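Side-chain contacts in centrosomal protein of 104 kDa (PDB 5LPI), which is required for the formation of cilia and for the structural integrity of the ciliary tip: residues I14-R19 with D29-K34; M38-D43 with Q47-S52; H57-C62 with F68-R73; A101-C104 with E109-S112; A120-P125 with T129-K134. All blocks are in the same frame, centred on the assembly; numbering follows the deposited sequence.

Interaction 1: residues I14-R19 with D29-K34; sequences IFCGER and DLHYWK. With ZN (zinc ion), chain G.
Phe15 sets the rim of its ring against Tyr32: CD2 and CE2 straddle Tyr32 CE1, with Phe15 CD2 3.7 Å from it. The two planes stand at 82° with centroids 5.4 Å apart, an offset edge-to-face pair in which the phenylalanine gives the edge and the tyrosine the face. One face of the Phe15 ring is covered by its own neighbour Ile14, whose CG1 sits above the ring centre. At the far end of the tyrosine, a water in the plane of its ring bridges the loop and the helix, 2.7 Å from Tyr32 OH and accepting from Ile14 N. With a leucine in place of Tyr32, that water would probably lose its hydroxyl partner and the Phe15 edge the aromatic face it meets. Beside this pair the segments are tied through a zinc ion, bound by Cys16 SG at 2.3 Å and His31 NE2 at 2.1 Å. CG of His31 stands opposite the backbone N (chi1 180°), which carries the imidazole off the helix toward the loop. Glu18 N donates to the Cys16 sulfur over a long 3.6 Å. Cys13 and Cys36 complete the site, so a CxxC turn and a helix histidine share one metal, the arrangement of a zinc finger with three cysteines and one histidine, here the first of the Cep104 array.

Interaction 2: residues M38-D43 with Q47-S52; sequences MLTRCD and QVVEIS. With ZN (zinc ion), chain F.
Thr40 and Val49 share one face of a two-stranded antiparallel beta hairpin, and Arg41 and Val48 share the other; Leu39 and Glu50 diverge at the end of the pairing. The hairpin belongs to a zinc finger, and its strands 39-41 and 48-50 run at 144° to each other. On the Thr40 face the two side chains lie side by side, Thr40 CG2 meeting Val49 CG2 at 3.7 Å, each methyl lying between its own backbone N and carbonyl carbon. Leu39 packs along its length: CB and CD1 meet Val48 CG1, and Leu39 CD2 lies 3.7 Å from Glu50 CG. The backbone is held by reciprocal bonds between Thr40 and Val49, with Thr40 O receiving Val49 N at 2.8 Å, and by Cys42 N to Gln47 O at 2.7 Å. This last bond lies at the start of the CxxC turn, where Cys42 SG binds zinc with Cys45, His57 and Cys62. Arg41 bends away to Trp33 of helix 27-35, giving a cation-pi contact and a hydrogen bond from Arg41 NE to Trp33 O. Just before strand 39-41, Met38 O accepts twice, from Ile51 N at 3.0 Å and from a water 2.8 Å away that in turn accepts from Ser52 N.

Interaction 3: residues H57-C62 with F68-R73; sequences HLLTEC and FGKCYR. With ZN (zinc ion), chain F; ZN (zinc ion), chain E.
Leu58 lies across the Phe68 ring at an oblique angle, its CB over one face and its CD2 3.8 Å from Phe68 CE2. The leucine has CG opposite its own carbonyl carbon (chi1 -67°), which sends the branch out along the ring toward CE2 and CZ. The same ring closes over the helix backbone, Phe68 CD2 standing 3.6 Å from Leu58 O; this carbonyl is buried by the contact and has no hydrogen-bond partner in the model. Leu59 takes the next part of the strand and crosses Lys70 at about a right angle: Leu59 CD1 meets Lys70 CB at 3.8 Å, while Leu59 CD2 rests 3.7 Å from the carbonyl carbon, C, of Gly69. The lysine contributes CB, CG and CD of its extended chain to the contact. No hydrogen bond links the two segments; side-chain carbon contacts carry the join. Within 57-62, His57 O takes two donors from opposite faces of its plane, Glu61 N and Cys62 N, where the helix gives way; His57 NE2 and Cys62 SG bind one zinc ion, at 2.1 Å and 2.3 Å. Cys71 SG binds the zinc of the next finger. Helix 54-60 thus rests against the hairpin of that finger: Leu58, Leu59 and Phe68 all touch Ala77 of strand 77-79, and Phe68 stacks with Phe79 of the same strand.

Interaction 4: residues A101-C104 with E109-S112; sequences ANRC and ENFS. With ZN (zinc ion), chain H.
Ala101 places its CB 3.4 Å from Phe111 O, at the start of a short antiparallel hairpin in the fourth zinc finger. Asn102 then pairs with Phe111: Phe111 N gives a 2.9 Å bond to Asn102 O, the return bond being weak. Asn102 CB lies over the Phe111 ring in a CH-pi contact, 3.7 Å from the centroid; Asn102 ND2 hydrogen-bonds Gly114 O. Arg103, on the other face, bends at chi2 (59°) and brings NH1 to Asn110 OD1 at 2.9 Å, the acceptor in the guanidinium plane. Asn110 ND2 in turn bonds Pro94 O. Arg103 NE makes a salt bridge with Glu76 and NH2 a hydrogen bond to Asn93 O. A methionine in place of Arg103 would probably deprive Asn110 OD1 and the Glu76 carboxylate of this charged partner. Cys104 N holds Glu109 O at 2.9 Å, and Cys104 SG binds zinc with Cys107, His121 and Cys128. One face is thus aromatic, with His121 stacked on Phe111; the other is polar and couples this finger to the preceding one.

Interaction 5: residues A120-P125 with T129-K134; sequences AHLMGP and TMNLRK. With ZN (zinc ion), chain H.
Asn131 and Lys134, the two ends of a type I beta turn at the C-terminal end of this construct, reach back to carbonyls at the end of the zinc-finger helix 115-123. Of the hydrogen bonds, Asn131 ND2 donates to Leu122 O at 3.1 Å, keeping the acceptor near its own amide plane but arriving 33° out of the carbonyl plane; the same ND2 also serves Leu37 O. Lys134 NZ bonds Gly124 O at 3.2 Å in the carbonyl plane, and a bend at chi3 (75°) curls the amine to that spot. A weak bond from Lys134 NZ to Cys128 O adds to this. By metal coordination, His121 NE2 binds the zinc at 2.1 Å, with Cys104, Cys107 and Cys128 as the other ligands. Within the helix end, Gly124 N closes a backbone bond on Ala120 O, and a CB on this glycine would clash with that oxygen. Van der Waals contact completes the grip: the lysine methylenes lie along the helix end, Lys134 CD 3.2 Å from Leu122 O.

How the interactions relate
Four zinc sites, each with its own metal, string these contacts together. Interactions 2 and 3 share one zinc, where Cys42 SG lies 3.6 Å from His57 NE2; interactions 4 and 5 share another, where Cys104 SG lies 3.5 Å from His121 NE2. Interaction 1 holds a third, and Cys71 of interaction 3 the fourth. Interactions 1, 2 and 5 touch one another: Trp33 CE3 packs on Val48 CG2 at 3.4 Å, Tyr32 O is 2.9 Å from Arg133 NH2, a probable hydrogen bond, and Met38 SD packs on Met123 CG at 3.7 Å. The last finger therefore folds back on the first two. The centres of interactions 1 and 3 stand about 25 Å apart, on opposite sides of the chain's centre.

Interaction 1: residues I14-R19 with D29-K34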
# COMPACT_ATOMS: atom_id res chain seq x y z
N ILE A 14 0.21 -7.58 -12.05
CA ILE A 14 1.09 -8.23 -11.08
C ILE A 14 0.81 -7.81 -9.64
O ILE A 14 1.31 -8.46 -8.72
CB ILE A 14 2.57 -7.94 -11.41
CG1 ILE A 14 2.86 -6.45 -11.27
CG2 ILE A 14 2.90 -8.42 -12.82
CD1 ILE A 14 4.32 -6.14 -11.36
N PHE A 15 0.02 -6.76 -9.42
CA PHE A 15 -0.24 -6.32 -8.05
C PHE A 15 -1.40 -7.07 -7.42
O PHE A 15 -1.26 -7.59 -6.31
CB PHE A 15 -0.50 -4.81 -8.03
CG PHE A 15 0.61 -4.04 -8.62
CD1 PHE A 15 1.82 -3.97 -7.97
CD2 PHE A 15 0.48 -3.45 -9.87
CE1 PHE A 15 2.88 -3.29 -8.52
CE2 PHE A 15 1.53 -2.76 -10.43
CZ PHE A 15 2.74 -2.68 -9.76
N CYS A 16 -2.54 -7.13 -8.09
CA CYS A 16 -3.67 -7.86 -7.53
C CYS A 16 -3.85 -9.24 -8.13
O CYS A 16 -4.68 -10.02 -7.64
CB CYS A 16 -4.96 -7.05 -7.70
SG CYS A 16 -5.58 -6.96 -9.38
N GLY A 17 -3.09 -9.58 -9.17
CA GLY A 17 -3.17 -10.91 -9.77
C GLY A 17 -4.24 -11.07 -10.83
O GLY A 17 -4.20 -12.06 -11.56
N GLU A 18 -5.18 -10.14 -10.93
CA GLU A 18 -6.28 -10.28 -11.88
C GLU A 18 -5.75 -10.40 -13.30
O GLU A 18 -4.75 -9.76 -13.67
CB GLU A 18 -7.23 -9.09 -11.79
CG GLU A 18 -8.28 -9.19 -10.71
CD GLU A 18 -9.31 -8.07 -10.80
OE1 GLU A 18 -9.45 -7.47 -11.89
OE2 GLU A 18 -9.98 -7.80 -9.78
N ARG A 19 -6.43 -11.22 -14.10
CA ARG A 19 -6.19 -11.31 -15.53
C ARG A 19 -7.47 -10.90 -16.25
O ARG A 19 -8.57 -11.17 -15.78
CB ARG A 19 -5.79 -12.74 -15.93
CG ARG A 19 -4.35 -13.10 -15.64
CD ARG A 19 -4.04 -14.55 -16.03
NE ARG A 19 -2.72 -14.96 -15.55
CZ ARG A 19 -1.58 -14.69 -16.18
NH1 ARG A 19 -1.60 -14.02 -17.32
NH2 ARG A 19 -0.43 -15.09 -15.67
N ASP A 29 -2.75 0.54 -17.39
CA ASP A 29 -2.52 1.88 -16.84
C ASP A 29 -3.80 2.45 -16.24
O ASP A 29 -3.77 3.09 -15.19
CB ASP A 29 -1.97 2.81 -17.92
CG ASP A 29 -0.48 2.65 -18.12
OD1 ASP A 29 0.28 2.70 -17.12
OD2 ASP A 29 -0.06 2.47 -19.28
N LEU A 30 -4.93 2.20 -16.90
CA LEU A 30 -6.20 2.66 -16.36
C LEU A 30 -6.59 1.86 -15.13
O LEU A 30 -7.13 2.41 -14.16
CB LEU A 30 -7.28 2.57 -17.45
CG LEU A 30 -8.69 3.07 -17.13
CD1 LEU A 30 -8.67 4.50 -16.59
CD2 LEU A 30 -9.50 2.99 -18.40
N HIS A 31 -6.34 0.55 -15.17
CA HIS A 31 -6.50 -0.31 -14.01
C HIS A 31 -5.78 0.25 -12.78
O HIS A 31 -6.38 0.38 -11.71
CB HIS A 31 -6.00 -1.73 -14.34
CG HIS A 31 -6.12 -2.69 -13.20
ND1 HIS A 31 -7.34 -3.12 -12.72
CD2 HIS A 31 -5.18 -3.31 -12.45
CE1 HIS A 31 -7.14 -3.97 -11.73
NE2 HIS A 31 -5.84 -4.09 -11.54
N TYR A 32 -4.49 0.57 -12.91
CA TYR A 32 -3.74 1.07 -11.76
C TYR A 32 -4.29 2.42 -11.30
O TYR A 32 -4.33 2.70 -10.10
CB TYR A 32 -2.26 1.24 -12.09
CG TYR A 32 -1.54 0.06 -12.75
CD1 TYR A 32 -1.79 -1.25 -12.38
CD2 TYR A 32 -0.59 0.29 -13.74
CE1 TYR A 32 -1.11 -2.32 -13.00
CE2 TYR A 32 0.10 -0.76 -14.36
CZ TYR A 32 -0.17 -2.06 -13.98
OH TYR A 32 0.50 -3.10 -14.60
N TRP A 33 -4.66 3.27 -12.25
CA TRP A 33 -5.04 4.64 -11.92
C TRP A 33 -6.35 4.68 -11.15
O TRP A 33 -6.52 5.53 -10.27
CB TRP A 33 -5.14 5.47 -13.21
CG TRP A 33 -5.52 6.90 -13.02
CD1 TRP A 33 -6.63 7.53 -13.53
CD2 TRP A 33 -4.79 7.91 -12.30
NE1 TRP A 33 -6.63 8.85 -13.16
CE2 TRP A 33 -5.51 9.11 -12.41
CE3 TRP A 33 -3.59 7.91 -11.58
CZ2 TRP A 33 -5.09 10.30 -11.82
CZ3 TRP A 33 -3.17 9.09 -11.00
CH2 TRP A 33 -3.91 10.27 -11.12
N LYS A 34 -7.27 3.76 -11.43
CA LYS A 34 -8.62 3.83 -10.88
C LYS A 34 -9.09 2.62 -10.09
O LYS A 34 -9.87 2.79 -9.15
CB LYS A 34 -9.64 4.07 -12.00
CG LYS A 34 -9.53 5.48 -12.61
CD LYS A 34 -10.63 5.73 -13.62
CE LYS A 34 -10.54 7.20 -14.09
NZ LYS A 34 -11.70 7.61 -14.93
ZN ZN G . -4.60 -4.94 -10.03
O HOH W 1 0.94 -5.70 -14.24

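Interaction 2: residues M38-D43 with Q47-S52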
# COMPACT_ATOMS: atom_id res chain seq x y z
N MET A 38 -5.05 -3.14 -4.77
CA MET A 38 -3.77 -3.16 -4.07
C MET A 38 -3.02 -1.84 -4.16
O MET A 38 -1.99 -1.67 -3.49
CB MET A 38 -2.90 -4.28 -4.62
CG MET A 38 -3.53 -5.66 -4.52
SD MET A 38 -3.75 -6.19 -2.79
CE MET A 38 -2.04 -6.13 -2.26
N LEU A 39 -3.52 -0.91 -4.96
CA LEU A 39 -2.85 0.36 -5.19
C LEU A 39 -3.71 1.50 -4.69
O LEU A 39 -4.92 1.36 -4.48
CB LEU A 39 -2.54 0.55 -6.68
CG LEU A 39 -1.90 -0.64 -7.40
CD1 LEU A 39 -1.77 -0.33 -8.91
CD2 LEU A 39 -0.54 -1.00 -6.80
N THR A 40 -3.06 2.65 -4.51
CA THR A 40 -3.74 3.87 -4.13
C THR A 40 -3.07 5.03 -4.86
O THR A 40 -1.91 4.93 -5.28
CB THR A 40 -3.70 4.07 -2.60
OG1 THR A 40 -4.53 5.17 -2.26
CG2 THR A 40 -2.29 4.37 -2.12
N ARG A 41 -3.80 6.12 -5.04
CA ARG A 41 -3.19 7.36 -5.51
C ARG A 41 -2.67 8.14 -4.32
O ARG A 41 -3.44 8.48 -3.42
CB ARG A 41 -4.19 8.24 -6.25
CG ARG A 41 -4.40 7.94 -7.69
CD ARG A 41 -5.44 8.92 -8.25
NE ARG A 41 -6.35 8.21 -9.13
CZ ARG A 41 -7.51 8.68 -9.54
NH1 ARG A 41 -7.93 9.88 -9.15
NH2 ARG A 41 -8.25 7.95 -10.34
N CYS A 42 -1.39 8.49 -4.33
CA CYS A 42 -0.88 9.34 -3.26
C CYS A 42 -1.54 10.71 -3.32
O CYS A 42 -1.45 11.40 -4.35
CB CYS A 42 0.64 9.49 -3.36
SG CYS A 42 1.28 10.54 -2.06
N ASP A 43 -2.21 11.13 -2.24
CA ASP A 43 -2.88 12.43 -2.29
C ASP A 43 -1.88 13.58 -2.36
O ASP A 43 -2.23 14.67 -2.82
CB ASP A 43 -3.81 12.60 -1.08
CG ASP A 43 -4.80 13.75 -1.25
OD1 ASP A 43 -5.09 14.17 -2.40
OD2 ASP A 43 -5.30 14.25 -0.22
N GLN A 47 0.77 10.43 -7.59
CA GLN A 47 1.26 9.21 -8.22
C GLN A 47 0.51 8.00 -7.66
O GLN A 47 0.06 8.02 -6.52
CB GLN A 47 2.75 9.02 -7.97
CG GLN A 47 3.61 10.12 -8.55
CD GLN A 47 3.87 9.92 -10.01
OE1 GLN A 47 3.33 10.64 -10.85
NE2 GLN A 47 4.70 8.93 -10.34
N VAL A 48 0.41 6.94 -8.47
CA VAL A 48 -0.10 5.65 -7.99
C VAL A 48 1.02 4.92 -7.25
O VAL A 48 2.14 4.81 -7.76
CB VAL A 48 -0.64 4.80 -9.15
CG1 VAL A 48 -1.23 3.47 -8.61
CG2 VAL A 48 -1.71 5.55 -9.91
N VAL A 49 0.71 4.38 -6.07
CA VAL A 49 1.68 3.63 -5.29
C VAL A 49 1.03 2.37 -4.74
O VAL A 49 -0.19 2.31 -4.53
CB VAL A 49 2.30 4.47 -4.14
CG1 VAL A 49 2.88 5.78 -4.65
CG2 VAL A 49 1.27 4.73 -3.08
N GLU A 50 1.85 1.35 -4.51
CA GLU A 50 1.39 0.16 -3.81
C GLU A 50 1.03 0.53 -2.38
O GLU A 50 1.81 1.21 -1.70
CB GLU A 50 2.46 -0.92 -3.83
CG GLU A 50 2.71 -1.53 -5.19
CD GLU A 50 3.81 -2.59 -5.17
OE1 GLU A 50 4.85 -2.39 -5.82
OE2 GLU A 50 3.63 -3.62 -4.49
N ILE A 51 -0.13 0.08 -1.91
CA ILE A 51 -0.50 0.33 -0.52
C ILE A 51 0.53 -0.29 0.41
O ILE A 51 0.91 0.32 1.42
CB ILE A 51 -1.92 -0.20 -0.24
CG1 ILE A 51 -2.94 0.61 -1.06
CG2 ILE A 51 -2.25 -0.11 1.26
CD1 ILE A 51 -4.31 -0.01 -1.09
N SER A 52 1.04 -1.48 0.07
CA SER A 52 2.01 -2.13 0.94
C SER A 52 3.35 -1.41 0.95
O SER A 52 4.21 -1.74 1.78
CB SER A 52 2.19 -3.60 0.54
OG SER A 52 2.75 -3.71 -0.76
ZN ZN F . 3.42 10.70 -2.96
O HOH W 2 -0.20 -3.13 -1.92

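Interaction 3: residues H57-C62 with F68-R73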
# COMPACT_ATOMS: atom_id res chain seq x y z
N HIS A 57 7.06 4.93 0.46
CA HIS A 57 6.91 5.97 -0.56
C HIS A 57 6.92 7.35 0.06
O HIS A 57 7.69 8.23 -0.35
CB HIS A 57 5.60 5.77 -1.34
CG HIS A 57 5.19 6.98 -2.14
ND1 HIS A 57 5.70 7.25 -3.40
CD2 HIS A 57 4.36 8.01 -1.85
CE1 HIS A 57 5.18 8.37 -3.85
NE2 HIS A 57 4.36 8.86 -2.93
N LEU A 58 6.07 7.56 1.06
CA LEU A 58 5.93 8.88 1.67
C LEU A 58 7.25 9.35 2.28
O LEU A 58 7.56 10.54 2.25
CB LEU A 58 4.82 8.86 2.73
CG LEU A 58 3.39 8.65 2.20
CD1 LEU A 58 2.46 8.35 3.38
CD2 LEU A 58 2.90 9.88 1.39
N LEU A 59 8.03 8.42 2.83
CA LEU A 59 9.24 8.82 3.55
C LEU A 59 10.46 8.97 2.65
O LEU A 59 11.34 9.78 2.95
CB LEU A 59 9.54 7.81 4.66
CG LEU A 59 8.53 7.74 5.80
CD1 LEU A 59 8.85 6.58 6.73
CD2 LEU A 59 8.51 9.05 6.56
N THR A 60 10.56 8.18 1.57
CA THR A 60 11.79 8.15 0.79
C THR A 60 11.63 8.43 -0.70
O THR A 60 12.64 8.52 -1.40
CB THR A 60 12.49 6.79 0.96
OG1 THR A 60 11.77 5.78 0.24
CG2 THR A 60 12.56 6.39 2.42
N GLU A 61 10.42 8.59 -1.20
CA GLU A 61 10.27 8.66 -2.65
C GLU A 61 9.37 9.80 -3.11
O GLU A 61 9.68 10.44 -4.12
CB GLU A 61 9.72 7.33 -3.15
CG GLU A 61 9.51 7.24 -4.64
CD GLU A 61 9.01 5.87 -5.05
OE1 GLU A 61 8.64 5.08 -4.15
OE2 GLU A 61 8.98 5.59 -6.26
N CYS A 62 8.27 10.06 -2.40
CA CYS A 62 7.28 11.06 -2.77
C CYS A 62 7.93 12.41 -3.06
O CYS A 62 8.88 12.81 -2.38
CB CYS A 62 6.27 11.19 -1.63
SG CYS A 62 4.84 12.22 -1.92
N PHE A 68 7.39 14.91 5.58
CA PHE A 68 7.01 13.81 6.46
C PHE A 68 8.18 13.36 7.32
O PHE A 68 9.34 13.44 6.91
CB PHE A 68 6.50 12.60 5.68
CG PHE A 68 5.25 12.88 4.91
CD1 PHE A 68 4.04 13.08 5.56
CD2 PHE A 68 5.28 12.96 3.52
CE1 PHE A 68 2.87 13.35 4.84
CE2 PHE A 68 4.12 13.22 2.80
CZ PHE A 68 2.91 13.42 3.46
N GLY A 69 7.85 12.85 8.51
CA GLY A 69 8.81 12.13 9.32
C GLY A 69 8.20 10.84 9.82
O GLY A 69 6.98 10.67 9.84
N LYS A 70 9.07 9.91 10.23
CA LYS A 70 8.65 8.58 10.64
C LYS A 70 8.42 8.57 12.15
O LYS A 70 9.31 8.94 12.92
CB LYS A 70 9.69 7.54 10.26
CG LYS A 70 9.35 6.12 10.72
CD LYS A 70 10.35 5.13 10.15
CE LYS A 70 9.94 3.70 10.43
NZ LYS A 70 11.04 2.75 10.11
N CYS A 71 7.23 8.15 12.57
CA CYS A 71 7.03 7.91 13.99
C CYS A 71 7.69 6.59 14.36
O CYS A 71 7.32 5.54 13.81
CB CYS A 71 5.55 7.88 14.36
SG CYS A 71 5.33 7.27 16.07
N TYR A 72 8.65 6.64 15.28
CA TYR A 72 9.34 5.44 15.69
C TYR A 72 8.43 4.48 16.46
O TYR A 72 8.79 3.32 16.62
CB TYR A 72 10.57 5.81 16.52
CG TYR A 72 11.60 6.62 15.75
CD1 TYR A 72 11.64 6.59 14.36
CD2 TYR A 72 12.52 7.43 16.41
CE1 TYR A 72 12.57 7.33 13.65
CE2 TYR A 72 13.46 8.17 15.71
CZ TYR A 72 13.48 8.11 14.33
OH TYR A 72 14.41 8.85 13.64
N ARG A 73 7.26 4.94 16.90
CA ARG A 73 6.32 4.04 17.58
C ARG A 73 5.54 3.20 16.57
O ARG A 73 5.57 1.97 16.61
CB ARG A 73 5.37 4.83 18.49
CG ARG A 73 4.42 3.99 19.34
CD ARG A 73 3.56 4.91 20.22
NE ARG A 73 2.22 4.39 20.50
CZ ARG A 73 1.87 3.76 21.61
NH1 ARG A 73 2.77 3.56 22.57
NH2 ARG A 73 0.62 3.34 21.79
ZN ZN F . 3.42 10.70 -2.96
ZN ZN E . 2.98 6.91 15.72

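Interaction 4: residues A101-C104 with E109-S112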
# COMPACT_ATOMS: atom_id res chain seq x y z
N ALA A 101 5.12 -9.15 11.01
CA ALA A 101 3.80 -8.64 10.68
C ALA A 101 3.83 -7.65 9.52
O ALA A 101 4.73 -6.81 9.42
CB ALA A 101 3.17 -7.97 11.92
N ASN A 102 2.82 -7.75 8.66
CA ASN A 102 2.44 -6.64 7.79
C ASN A 102 1.76 -5.54 8.60
O ASN A 102 1.05 -5.80 9.57
CB ASN A 102 1.46 -7.10 6.72
CG ASN A 102 2.07 -7.99 5.70
OD1 ASN A 102 3.28 -7.97 5.50
ND2 ASN A 102 1.23 -8.79 5.04
N ARG A 103 1.94 -4.31 8.14
CA ARG A 103 1.31 -3.14 8.75
C ARG A 103 0.54 -2.39 7.68
O ARG A 103 1.13 -1.89 6.72
CB ARG A 103 2.36 -2.23 9.39
CG ARG A 103 1.86 -0.84 9.73
CD ARG A 103 0.69 -0.89 10.70
NE ARG A 103 0.46 0.39 11.37
CZ ARG A 103 0.63 0.61 12.67
NH1 ARG A 103 1.04 -0.38 13.47
NH2 ARG A 103 0.38 1.81 13.18
N CYS A 104 -0.78 -2.30 7.85
CA CYS A 104 -1.60 -1.55 6.90
C CYS A 104 -1.50 -0.07 7.21
O CYS A 104 -1.84 0.35 8.32
CB CYS A 104 -3.06 -1.96 6.96
SG CYS A 104 -4.02 -1.11 5.67
N GLU A 109 -3.60 -1.56 11.13
CA GLU A 109 -3.57 -2.87 11.76
C GLU A 109 -2.28 -3.61 11.42
O GLU A 109 -1.74 -3.48 10.31
CB GLU A 109 -4.78 -3.70 11.32
CG GLU A 109 -6.10 -3.07 11.76
CD GLU A 109 -7.33 -3.84 11.29
OE1 GLU A 109 -7.17 -4.89 10.62
OE2 GLU A 109 -8.44 -3.38 11.61
N ASN A 110 -1.76 -4.33 12.41
CA ASN A 110 -0.68 -5.29 12.20
C ASN A 110 -1.31 -6.66 12.00
O ASN A 110 -2.23 -7.05 12.73
CB ASN A 110 0.29 -5.32 13.39
CG ASN A 110 0.90 -3.94 13.72
OD1 ASN A 110 1.41 -3.23 12.84
ND2 ASN A 110 0.87 -3.58 15.00
N PHE A 111 -0.83 -7.40 11.01
CA PHE A 111 -1.43 -8.70 10.75
C PHE A 111 -0.39 -9.61 10.13
O PHE A 111 0.76 -9.21 9.93
CB PHE A 111 -2.68 -8.54 9.89
CG PHE A 111 -2.42 -7.88 8.55
CD1 PHE A 111 -2.32 -6.49 8.44
CD2 PHE A 111 -2.30 -8.65 7.41
CE1 PHE A 111 -2.11 -5.88 7.21
CE2 PHE A 111 -2.09 -8.04 6.16
CZ PHE A 111 -1.99 -6.66 6.07
N SER A 112 -0.80 -10.88 9.89
CA SER A 112 0.01 -11.94 9.31
C SER A 112 0.94 -11.39 8.24
O SER A 112 0.51 -10.61 7.38
CB SER A 112 -0.88 -13.04 8.72
OG SER A 112 -1.89 -13.48 9.62
ZN ZN H . -6.11 -1.96 6.26

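Interaction 5: residues A120-P125 with T129-K134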
# COMPACT_ATOMS: atom_id res chain seq x y z
N ALA A 120 -5.21 -10.68 1.01
CA ALA A 120 -6.43 -11.00 1.75
C ALA A 120 -6.92 -9.80 2.56
O ALA A 120 -8.13 -9.56 2.67
CB ALA A 120 -6.20 -12.22 2.64
N HIS A 121 -5.99 -9.04 3.14
CA HIS A 121 -6.39 -7.85 3.89
C HIS A 121 -7.02 -6.80 2.98
O HIS A 121 -8.10 -6.28 3.28
CB HIS A 121 -5.19 -7.26 4.61
CG HIS A 121 -5.53 -6.04 5.40
ND1 HIS A 121 -6.12 -6.11 6.65
CD2 HIS A 121 -5.39 -4.72 5.12
CE1 HIS A 121 -6.32 -4.89 7.10
NE2 HIS A 121 -5.88 -4.03 6.20
N LEU A 122 -6.36 -6.48 1.88
CA LEU A 122 -6.80 -5.35 1.07
C LEU A 122 -7.98 -5.69 0.15
O LEU A 122 -8.80 -4.82 -0.14
CB LEU A 122 -5.62 -4.81 0.26
CG LEU A 122 -4.57 -4.10 1.13
CD1 LEU A 122 -3.36 -3.71 0.29
CD2 LEU A 122 -5.17 -2.87 1.81
N MET A 123 -8.09 -6.95 -0.28
CA MET A 123 -9.12 -7.32 -1.25
C MET A 123 -10.18 -8.27 -0.73
O MET A 123 -11.25 -8.36 -1.32
CB MET A 123 -8.46 -7.97 -2.47
CG MET A 123 -7.29 -7.18 -2.95
SD MET A 123 -6.87 -7.65 -4.61
CE MET A 123 -5.91 -9.09 -4.38
N GLY A 124 -9.89 -8.99 0.34
CA GLY A 124 -10.78 -10.04 0.78
C GLY A 124 -12.05 -9.48 1.37
O GLY A 124 -12.20 -8.26 1.53
N PRO A 125 -12.99 -10.35 1.69
CA PRO A 125 -14.20 -9.90 2.38
C PRO A 125 -13.91 -9.65 3.85
O PRO A 125 -13.10 -10.34 4.47
CB PRO A 125 -15.19 -11.07 2.18
CG PRO A 125 -14.38 -12.20 1.54
CD PRO A 125 -12.94 -11.82 1.60
N THR A 129 -11.11 -1.91 6.16
CA THR A 129 -12.24 -0.99 6.13
C THR A 129 -11.88 0.38 5.58
O THR A 129 -12.76 1.22 5.44
CB THR A 129 -12.81 -0.81 7.54
OG1 THR A 129 -11.87 -0.05 8.30
CG2 THR A 129 -13.00 -2.16 8.20
N MET A 130 -10.60 0.63 5.31
CA MET A 130 -10.16 1.96 4.92
C MET A 130 -9.64 2.00 3.48
O MET A 130 -9.02 2.98 3.09
CB MET A 130 -9.09 2.47 5.89
CG MET A 130 -9.59 2.72 7.31
SD MET A 130 -10.92 3.95 7.33
CE MET A 130 -10.03 5.42 6.84
N ASN A 131 -9.89 0.95 2.70
CA ASN A 131 -9.46 0.90 1.30
C ASN A 131 -10.56 1.51 0.43
O ASN A 131 -11.57 0.86 0.15
CB ASN A 131 -9.16 -0.54 0.89
CG ASN A 131 -8.56 -0.64 -0.49
OD1 ASN A 131 -8.39 0.36 -1.19
ND2 ASN A 131 -8.22 -1.87 -0.90
N LEU A 132 -10.34 2.75 -0.02
CA LEU A 132 -11.39 3.50 -0.70
C LEU A 132 -11.72 2.97 -2.09
O LEU A 132 -12.74 3.37 -2.65
CB LEU A 132 -11.00 4.98 -0.80
CG LEU A 132 -10.59 5.60 0.55
CD1 LEU A 132 -10.22 7.07 0.39
CD2 LEU A 132 -11.70 5.41 1.58
N ARG A 133 -10.89 2.11 -2.67
CA ARG A 133 -11.28 1.48 -3.92
C ARG A 133 -12.14 0.25 -3.70
O ARG A 133 -12.62 -0.33 -4.68
CB ARG A 133 -10.06 1.09 -4.75
CG ARG A 133 -9.27 2.28 -5.25
CD ARG A 133 -8.05 1.85 -6.00
NE ARG A 133 -7.30 2.99 -6.51
CZ ARG A 133 -6.31 2.88 -7.38
NH1 ARG A 133 -5.98 1.67 -7.83
NH2 ARG A 133 -5.68 3.97 -7.82
N LYS A 134 -12.31 -0.19 -2.46
CA LYS A 134 -13.09 -1.38 -2.17
C LYS A 134 -14.54 -1.01 -1.95
O LYS A 134 -15.40 -1.34 -2.78
CB LYS A 134 -12.52 -2.13 -0.96
CG LYS A 134 -12.91 -3.60 -0.92
CD LYS A 134 -11.98 -4.44 -0.04
CE LYS A 134 -12.24 -4.24 1.44
NZ LYS A 134 -11.47 -5.22 2.28
ZN ZN H . -6.11 -1.96 6.26